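Local coordinates for packaging protein UL32 (Human herpesvirus 8 type M, PDB 6XF9) that forms a zinc-binding five-subunit ring required for herpesviral packaging, and probably helps bring new capsids to nuclear replication compartments for cleavage and packaging of viral DNA, at residues D[149-154]-D[418-423]; D[94-99]-D[115-120]; D[285-290]-D[428-433]. All coordinates share one frame; numbering follows the deposited sequence.

Contact 1: residues D[149-154]-D[418-423]; sequences SNLQFL and VQTLVF
Thr420 meets Leu151 and Leu154 where helix 145-164 lies against helix 416-430. The backbones come close, with 6.5 Å between Leu151 CA and Thr420 CA, and the short Thr420 side chain lies between the helices. Thr420 OG1 sits beside its backbone N (chi1 -63°), which leaves CG2 anti to that N. The hydroxyl meets Leu151 alone: Thr420 OG1 is 3.6 Å from Leu151 CB and 3.8 Å from Leu151 CD2. The methyl meets both leucines, with Thr420 CG2 at 4.1 Å from Leu154 CB and also 4.1 Å from Leu151 CD2. Both leucines have the same shape: CG stands anti to the carbonyl carbon and the chain then runs on extended. The Leu151 and Thr420 side chains cross at a slant.

The hydroxyl of Thr420 does not lack a partner. It bonds to the carbonyl O of Glu416, one turn earlier in its own helix, so its polarity is met there while leucine carbons pack against it. Lys155, farther along helix 145-164, also touches Thr420. The side chain of Leu151 is about 9 Å from the zinc ion held by Cys191, Cys192, Cys415 and His452. This is close helix-helix packing through a small residue, beside a zinc site of three cysteines and one histidine.

Contact 2: residues D[94-99]-D[115-120]; sequences AAAADL and GLFGPG
Ala96 receives the far end of the Phe117 ring. CZ of Phe117 lies 3.8 Å from Ala96 CB and also 3.8 Å from Ala96 O. The carbonyl oxygen sits at the ring edge, near the ring plane. The aromatic C-H rim, which carries a slight positive charge, therefore faces the oxygen. Phe117 CG is anti to its own carbonyl carbon (chi1 -56°), and the ring reaches from the loop to helix 89-106. The backbones are well apart, with 8.8 Å between Ala96 CA and Phe117 CA. The ring spans this gap, and its rim reaches both the methyl and the backbone O of Ala96.

A second, looser touch lies one turn along the helix. Leu116 CD2 comes to 4.4 Å from the backbone C of Leu99.

Leu116 also supports the aromatic ring from within the loop. Leu116 CG lies 3.8 Å above one face of the Phe117 ring, displaced toward the rim. The two neighbouring side chains thus both point at the helix.

Farther out, Leu20 of helix 14-22 and Leu127 of helix 124-133 each touch both Ala96 and Phe117. A backbone hydrogen bond between Leu116 and Leu122 ties the loop to itself.

The side chain of Leu99 is about 10 Å from the zinc ion bound by Cys52, Cys55, His130 and Cys136. Apolar side chains of the loop between helix 89-106 and helix 124-133 here pack back on helix 89-106. Leu20 and Leu127 complete this small hydrophobic core, next to a CxxC-type zinc site whose ligand His130 is carried by helix 124-133.

Contact 3: residues D[285-290]-D[428-433]; sequences GLRYKN and LQNARV
Arg287 gives its NE-H to the side-chain oxygen of Asn430. The hydrogen bond from Arg287 NE to Asn430 OD1 is 3.2 Å long and moderately straight, with an angle of 156° at the hydrogen. The donor stands 34° off the carbonyl plane of the amide. The guanidinium and amide planes are turned 48° apart, so the two groups meet askew and not as a flat pair. A bend in the arginine chain at its third torsion turns the head group at CD.

The tight part of the contact is the Arg287 guanidinium against Asn430. Arg287 NH2 lies 3.8 Å from Asn430 CB. The backbone O of Asn430 lies over one face of the guanidinium, offset toward its rim. Asn430 is buried, and its ND2 makes a weak hydrogen bond to Lys426 O, one turn back in the helix. The amide is therefore held through both its oxygen and its nitrogen, though one grip is weak.

The other side is looser. Arg287 is partly exposed, and Tyr288, Lys289 and Asn290 are exposed at the surface. Lys289 NZ bonds to His464 O, near the C-terminus. Backbone hydrogen bonding joins Arg287 to Ser294 at the base of the short hairpin of strands 288-289 and 292-293, and Ser294 OG also bonds to Arg287 N.

The side chain of Asn430 is about 12 Å from the zinc ion of Cys296, Cys299, His366 and Cys373. A single side-chain hydrogen bond thus joins the start of a beta hairpin to the C-terminal part of helix 416-430, a partly buried polar link between hairpin and helix.

Overall arrangement
Contacts 1 and 3 share helix 416-430. Contact 1 uses its first half and contact 3 its C-terminal part, where 428-433 runs on into the following loop. Their centres are 19 Å apart and their nearest atoms about 5 Å. The helix meets the earlier helix 145-164 and the 285-290 region, and the segments of the two contacts alternate along the chain. Contact 2 is a local closure in the N-terminal part. Its centre is 25 Å from that of contact 1 and 27 Å from that of contact 3. The side chains of Leu151, Leu99 and Asn430 are about 9, 10 and 12 Å from three different zinc ions. Beside contact 1, Asn150 hydrogen-bonds to His458 of a neighbouring subunit.

Contact 1: residues D[149-154]-D[418-423]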
loop_
_atom_site.group_PDB
_atom_site.type_symbol
_atom_site.label_atom_id
_atom_site.label_comp_id
_atom_site.label_asym_id
_atom_site.label_seq_id
_atom_site.Cartn_x
_atom_site.Cartn_y
_atom_site.Cartn_z
ATOM N N SER D 149 6.261 -23.744 -20.788
ATOM C CA SER D 149 6.681 -22.598 -21.591
ATOM C C SER D 149 6.647 -21.302 -20.777
ATOM O O SER D 149 7.411 -20.368 -21.064
ATOM C CB SER D 149 5.852 -22.493 -22.876
ATOM O OG SER D 149 4.615 -21.833 -22.688
ATOM N N ASN D 150 5.751 -21.194 -19.788
ATOM C CA ASN D 150 5.807 -20.018 -18.921
ATOM C C ASN D 150 7.157 -19.951 -18.216
ATOM O O ASN D 150 7.857 -18.934 -18.287
ATOM C CB ASN D 150 4.636 -20.010 -17.929
ATOM C CG ASN D 150 3.252 -19.866 -18.650
ATOM O OD1 ASN D 150 3.113 -19.150 -19.667
ATOM N ND2 ASN D 150 2.226 -20.518 -18.099
ATOM N N LEU D 151 7.578 -21.056 -17.595
ATOM C CA LEU D 151 8.854 -21.069 -16.885
ATOM C C LEU D 151 10.027 -20.888 -17.831
ATOM O O LEU D 151 11.012 -20.232 -17.483
ATOM C CB LEU D 151 9.008 -22.357 -16.082
ATOM C CG LEU D 151 8.045 -22.448 -14.902
ATOM C CD1 LEU D 151 8.262 -23.712 -14.128
ATOM C CD2 LEU D 151 8.209 -21.252 -14.010
ATOM N N GLN D 152 9.974 -21.466 -19.017
ATOM C CA GLN D 152 11.091 -21.260 -19.933
ATOM C C GLN D 152 11.189 -19.802 -20.348
ATOM O O GLN D 152 12.294 -19.280 -20.544
ATOM C CB GLN D 152 10.936 -22.167 -21.147
ATOM C CG GLN D 152 10.916 -23.626 -20.748
ATOM C CD GLN D 152 10.994 -24.547 -21.923
ATOM O OE1 GLN D 152 10.633 -24.165 -23.039
ATOM N NE2 GLN D 152 11.481 -25.776 -21.690
ATOM N N PHE D 153 10.038 -19.147 -20.532
ATOM C CA PHE D 153 10.005 -17.713 -20.794
ATOM C C PHE D 153 10.825 -16.949 -19.754
ATOM O O PHE D 153 11.756 -16.210 -20.091
ATOM C CB PHE D 153 8.546 -17.247 -20.803
ATOM C CG PHE D 153 8.372 -15.780 -21.077
ATOM C CD1 PHE D 153 8.442 -15.291 -22.381
ATOM C CD2 PHE D 153 8.125 -14.889 -20.033
ATOM C CE1 PHE D 153 8.286 -13.946 -22.642
ATOM C CE2 PHE D 153 7.959 -13.551 -20.280
ATOM C CZ PHE D 153 8.037 -13.072 -21.588
ATOM N N LEU D 154 10.490 -17.138 -18.469
ATOM C CA LEU D 154 11.211 -16.474 -17.383
ATOM C C LEU D 154 12.704 -16.790 -17.417
ATOM O O LEU D 154 13.545 -15.912 -17.182
ATOM C CB LEU D 154 10.613 -16.889 -16.040
ATOM C CG LEU D 154 9.199 -16.382 -15.766
ATOM C CD1 LEU D 154 8.688 -16.883 -14.463
ATOM C CD2 LEU D 154 9.254 -14.883 -15.714
ATOM N N VAL D 418 12.198 -24.700 -8.868
ATOM C CA VAL D 418 13.451 -24.332 -8.210
ATOM C C VAL D 418 14.518 -23.987 -9.238
ATOM O O VAL D 418 15.287 -23.034 -9.055
ATOM C CB VAL D 418 13.923 -25.458 -7.279
ATOM C CG1 VAL D 418 15.348 -25.222 -6.897
ATOM C CG2 VAL D 418 13.081 -25.507 -6.043
ATOM N N GLN D 419 14.579 -24.724 -10.354
ATOM C CA GLN D 419 15.547 -24.348 -11.384
ATOM C C GLN D 419 15.300 -22.916 -11.844
ATOM O O GLN D 419 16.239 -22.126 -11.986
ATOM C CB GLN D 419 15.508 -25.316 -12.571
ATOM C CG GLN D 419 16.680 -25.111 -13.547
ATOM C CD GLN D 419 16.356 -25.501 -15.012
ATOM O OE1 GLN D 419 15.194 -25.554 -15.426
ATOM N NE2 GLN D 419 17.398 -25.764 -15.795
ATOM N N THR D 420 14.034 -22.557 -12.083
ATOM C CA THR D 420 13.747 -21.216 -12.593
ATOM C C THR D 420 14.134 -20.146 -11.585
ATOM O O THR D 420 14.734 -19.130 -11.950
ATOM C CB THR D 420 12.277 -21.084 -12.973
ATOM O OG1 THR D 420 11.978 -21.998 -14.038
ATOM C CG2 THR D 420 11.982 -19.685 -13.444
ATOM N N LEU D 421 13.783 -20.346 -10.314
ATOM C CA LEU D 421 14.149 -19.366 -9.301
ATOM C C LEU D 421 15.658 -19.234 -9.170
ATOM O O LEU D 421 16.172 -18.133 -8.960
ATOM C CB LEU D 421 13.528 -19.729 -7.956
ATOM C CG LEU D 421 12.024 -19.517 -7.945
ATOM C CD1 LEU D 421 11.460 -20.104 -6.697
ATOM C CD2 LEU D 421 11.730 -18.039 -8.027
ATOM N N VAL D 422 16.395 -20.320 -9.344
ATOM C CA VAL D 422 17.846 -20.208 -9.258
ATOM C C VAL D 422 18.376 -19.309 -10.368
ATOM O O VAL D 422 19.274 -18.485 -10.143
ATOM C CB VAL D 422 18.477 -21.609 -9.295
ATOM C CG1 VAL D 422 19.973 -21.518 -9.504
ATOM C CG2 VAL D 422 18.135 -22.351 -8.012
ATOM N N PHE D 423 17.816 -19.427 -11.580
ATOM C CA PHE D 423 18.258 -18.577 -12.688
ATOM C C PHE D 423 17.803 -17.137 -12.533
ATOM O O PHE D 423 18.489 -16.217 -12.994
ATOM C CB PHE D 423 17.767 -19.145 -14.010
ATOM C CG PHE D 423 18.671 -20.179 -14.549
ATOM C CD1 PHE D 423 19.881 -19.817 -15.095
ATOM C CD2 PHE D 423 18.368 -21.512 -14.428
ATOM C CE1 PHE D 423 20.757 -20.763 -15.556
ATOM C CE2 PHE D 423 19.252 -22.468 -14.886
ATOM C CZ PHE D 423 20.445 -22.088 -15.452
#

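Contact 2: residues D[94-99]-D[115-120]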
loop_
_atom_site.group_PDB
_atom_site.type_symbol
_atom_site.label_atom_id
_atom_site.label_comp_id
_atom_site.label_asym_id
_atom_site.label_seq_id
_atom_site.Cartn_x
_atom_site.Cartn_y
_atom_site.Cartn_z
ATOM N N ALA D 94 31.737 -30.913 -22.749
ATOM C CA ALA D 94 31.544 -32.350 -22.934
ATOM C C ALA D 94 30.358 -32.651 -23.839
ATOM O O ALA D 94 30.421 -33.556 -24.677
ATOM C CB ALA D 94 31.366 -33.036 -21.588
ATOM N N ALA D 95 29.236 -31.962 -23.640
ATOM C CA ALA D 95 28.114 -32.150 -24.552
ATOM C C ALA D 95 28.471 -31.698 -25.967
ATOM O O ALA D 95 27.980 -32.273 -26.941
ATOM C CB ALA D 95 26.887 -31.402 -24.036
ATOM N N ALA D 96 29.307 -30.664 -26.109
ATOM C CA ALA D 96 29.750 -30.273 -27.444
ATOM C C ALA D 96 30.557 -31.387 -28.088
ATOM O O ALA D 96 30.233 -31.847 -29.190
ATOM C CB ALA D 96 30.597 -29.006 -27.377
ATOM N N ALA D 97 31.588 -31.865 -27.382
ATOM C CA ALA D 97 32.442 -32.925 -27.907
ATOM C C ALA D 97 31.630 -34.163 -28.260
ATOM O O ALA D 97 31.731 -34.688 -29.374
ATOM C CB ALA D 97 33.531 -33.268 -26.887
ATOM N N ASP D 98 30.778 -34.616 -27.341
ATOM C CA ASP D 98 30.031 -35.839 -27.592
ATOM C C ASP D 98 28.990 -35.645 -28.688
ATOM O O ASP D 98 28.558 -36.631 -29.295
ATOM C CB ASP D 98 29.359 -36.345 -26.312
ATOM C CG ASP D 98 30.345 -36.530 -25.141
ATOM O OD1 ASP D 98 31.579 -36.675 -25.360
ATOM O OD2 ASP D 98 29.861 -36.588 -23.981
ATOM N N LEU D 99 28.558 -34.405 -28.941
ATOM C CA LEU D 99 27.669 -34.157 -30.074
ATOM C C LEU D 99 28.430 -34.223 -31.397
ATOM O O LEU D 99 27.889 -34.697 -32.398
ATOM C CB LEU D 99 26.956 -32.811 -29.915
ATOM C CG LEU D 99 25.876 -32.592 -30.978
ATOM C CD1 LEU D 99 24.740 -33.524 -30.731
ATOM C CD2 LEU D 99 25.380 -31.166 -30.996
ATOM N N GLY D 115 31.836 -27.957 -39.566
ATOM C CA GLY D 115 31.475 -26.584 -39.285
ATOM C C GLY D 115 30.273 -26.602 -38.370
ATOM O O GLY D 115 29.269 -25.913 -38.598
ATOM N N LEU D 116 30.378 -27.427 -37.324
ATOM C CA LEU D 116 29.267 -27.617 -36.401
ATOM C C LEU D 116 29.060 -26.386 -35.528
ATOM O O LEU D 116 27.919 -25.991 -35.264
ATOM C CB LEU D 116 29.540 -28.854 -35.543
ATOM C CG LEU D 116 28.471 -29.380 -34.591
ATOM C CD1 LEU D 116 27.158 -29.639 -35.331
ATOM C CD2 LEU D 116 28.968 -30.663 -33.925
ATOM N N PHE D 117 30.150 -25.751 -35.106
ATOM C CA PHE D 117 30.109 -24.646 -34.167
ATOM C C PHE D 117 30.596 -23.356 -34.812
ATOM O O PHE D 117 31.323 -23.372 -35.809
ATOM C CB PHE D 117 30.965 -24.969 -32.947
ATOM C CG PHE D 117 30.564 -26.235 -32.276
ATOM C CD1 PHE D 117 29.297 -26.376 -31.763
ATOM C CD2 PHE D 117 31.448 -27.290 -32.176
ATOM C CE1 PHE D 117 28.917 -27.548 -31.155
ATOM C CE2 PHE D 117 31.077 -28.463 -31.566
ATOM C CZ PHE D 117 29.807 -28.598 -31.058
ATOM N N GLY D 118 30.217 -22.231 -34.203
ATOM C CA GLY D 118 30.659 -20.942 -34.677
ATOM C C GLY D 118 29.532 -20.043 -35.145
ATOM O O GLY D 118 28.348 -20.320 -34.921
ATOM N N PRO D 119 29.888 -18.910 -35.759
ATOM C CA PRO D 119 28.856 -17.966 -36.203
ATOM C C PRO D 119 28.094 -18.572 -37.368
ATOM O O PRO D 119 28.696 -19.074 -38.325
ATOM C CB PRO D 119 29.656 -16.728 -36.618
ATOM C CG PRO D 119 31.011 -17.260 -36.981
ATOM C CD PRO D 119 31.225 -18.568 -36.275
ATOM N N GLY D 120 26.781 -18.581 -37.254
ATOM C CA GLY D 120 25.908 -19.154 -38.244
ATOM C C GLY D 120 25.609 -20.611 -37.995
ATOM O O GLY D 120 24.730 -21.184 -38.583
#

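Contact 3: residues D[285-290]-D[428-433]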
loop_
_atom_site.group_PDB
_atom_site.type_symbol
_atom_site.label_atom_id
_atom_site.label_comp_id
_atom_site.label_asym_id
_atom_site.label_seq_id
_atom_site.Cartn_x
_atom_site.Cartn_y
_atom_site.Cartn_z
ATOM N N GLY D 285 29.521 -14.540 -18.302
ATOM C CA GLY D 285 30.544 -13.556 -18.004
ATOM C C GLY D 285 31.325 -13.987 -16.784
ATOM O O GLY D 285 30.930 -14.900 -16.050
ATOM N N LEU D 286 32.467 -13.371 -16.581
ATOM C CA LEU D 286 33.268 -13.616 -15.427
ATOM C C LEU D 286 33.474 -12.323 -14.661
ATOM O O LEU D 286 34.229 -11.513 -15.050
ATOM C CB LEU D 286 34.595 -14.192 -15.851
ATOM C CG LEU D 286 35.573 -14.468 -14.768
ATOM C CD1 LEU D 286 34.903 -15.298 -13.753
ATOM C CD2 LEU D 286 36.694 -15.265 -15.282
ATOM N N ARG D 287 32.877 -12.214 -13.500
ATOM C CA ARG D 287 32.937 -11.047 -12.668
ATOM C C ARG D 287 33.403 -11.421 -11.307
ATOM O O ARG D 287 33.104 -12.477 -10.884
ATOM C CB ARG D 287 31.553 -10.562 -12.459
ATOM C CG ARG D 287 31.049 -9.639 -13.491
ATOM C CD ARG D 287 29.590 -9.427 -13.265
ATOM N NE ARG D 287 28.840 -10.446 -13.909
ATOM C CZ ARG D 287 28.582 -10.448 -15.193
ATOM N NH1 ARG D 287 29.030 -9.469 -15.931
ATOM N NH2 ARG D 287 27.885 -11.420 -15.721
ATOM N N TYR D 288 34.064 -10.530 -10.585
ATOM C CA TYR D 288 34.574 -10.827 -9.260
ATOM C C TYR D 288 34.005 -10.078 -8.120
ATOM O O TYR D 288 33.629 -8.989 -8.294
ATOM C CB TYR D 288 36.034 -10.566 -9.215
ATOM C CG TYR D 288 36.773 -11.537 -9.993
ATOM C CD1 TYR D 288 37.010 -11.336 -11.297
ATOM C CD2 TYR D 288 37.204 -12.670 -9.446
ATOM C CE1 TYR D 288 37.672 -12.247 -12.025
ATOM C CE2 TYR D 288 37.860 -13.569 -10.174
ATOM C CZ TYR D 288 38.062 -13.330 -11.447
ATOM O OH TYR D 288 38.698 -14.185 -12.171
ATOM N N LYS D 289 33.857 -10.710 -6.986
ATOM C CA LYS D 289 33.397 -10.064 -5.785
ATOM C C LYS D 289 33.803 -10.856 -4.563
ATOM O O LYS D 289 33.650 -11.999 -4.576
ATOM C CB LYS D 289 31.895 -9.957 -5.787
ATOM C CG LYS D 289 31.332 -8.771 -5.086
ATOM C CD LYS D 289 29.879 -8.992 -4.842
ATOM C CE LYS D 289 29.215 -7.763 -4.325
ATOM N NZ LYS D 289 27.871 -7.968 -3.773
ATOM N N ASN D 290 34.345 -10.244 -3.534
ATOM C CA ASN D 290 34.683 -10.913 -2.300
ATOM C C ASN D 290 35.474 -12.179 -2.418
ATOM O O ASN D 290 35.183 -13.094 -1.806
ATOM C CB ASN D 290 33.462 -11.154 -1.481
ATOM C CG ASN D 290 33.234 -10.115 -0.461
ATOM O OD1 ASN D 290 33.629 -10.258 0.660
ATOM N ND2 ASN D 290 32.641 -9.034 -0.853
ATOM N N LEU D 428 19.464 -11.474 -10.990
ATOM C CA LEU D 428 19.500 -10.222 -10.248
ATOM C C LEU D 428 20.918 -9.922 -9.777
ATOM O O LEU D 428 21.311 -8.755 -9.677
ATOM C CB LEU D 428 18.520 -10.260 -9.067
ATOM C CG LEU D 428 18.716 -11.204 -7.893
ATOM C CD1 LEU D 428 19.823 -10.764 -6.956
ATOM C CD2 LEU D 428 17.435 -11.257 -7.108
ATOM N N GLN D 429 21.709 -10.966 -9.554
ATOM C CA GLN D 429 23.090 -10.874 -9.092
ATOM C C GLN D 429 24.065 -10.431 -10.181
ATOM O O GLN D 429 25.158 -9.953 -9.865
ATOM C CB GLN D 429 23.475 -12.239 -8.519
ATOM C CG GLN D 429 24.495 -12.237 -7.455
ATOM C CD GLN D 429 24.664 -13.615 -6.867
ATOM O OE1 GLN D 429 24.235 -14.594 -7.456
ATOM N NE2 GLN D 429 25.271 -13.700 -5.690
ATOM N N ASN D 430 23.739 -10.644 -11.453
ATOM C CA ASN D 430 24.668 -10.367 -12.546
ATOM C C ASN D 430 24.113 -9.352 -13.543
ATOM O O ASN D 430 24.685 -9.201 -14.630
ATOM C CB ASN D 430 25.012 -11.661 -13.303
ATOM C CG ASN D 430 25.889 -12.633 -12.502
ATOM O OD1 ASN D 430 27.002 -12.303 -12.057
ATOM N ND2 ASN D 430 25.366 -13.847 -12.304
ATOM N N ALA D 431 23.036 -8.638 -13.208
ATOM C CA ALA D 431 22.378 -7.747 -14.159
ATOM C C ALA D 431 21.454 -6.810 -13.398
ATOM O O ALA D 431 21.028 -7.097 -12.274
ATOM C CB ALA D 431 21.594 -8.518 -15.227
ATOM N N ARG D 432 21.148 -5.685 -14.029
ATOM C CA ARG D 432 20.313 -4.673 -13.398
ATOM C C ARG D 432 18.867 -5.154 -13.357
ATOM O O ARG D 432 18.287 -5.497 -14.397
ATOM C CB ARG D 432 20.445 -3.340 -14.145
ATOM N N VAL D 433 18.301 -5.221 -12.152
ATOM C CA VAL D 433 16.904 -5.594 -11.951
ATOM C C VAL D 433 16.324 -4.690 -10.871
ATOM O O VAL D 433 16.951 -4.460 -9.830
ATOM C CB VAL D 433 16.757 -7.083 -11.556
ATOM C CG1 VAL D 433 15.297 -7.435 -11.304
ATOM C CG2 VAL D 433 17.344 -8.001 -12.640
#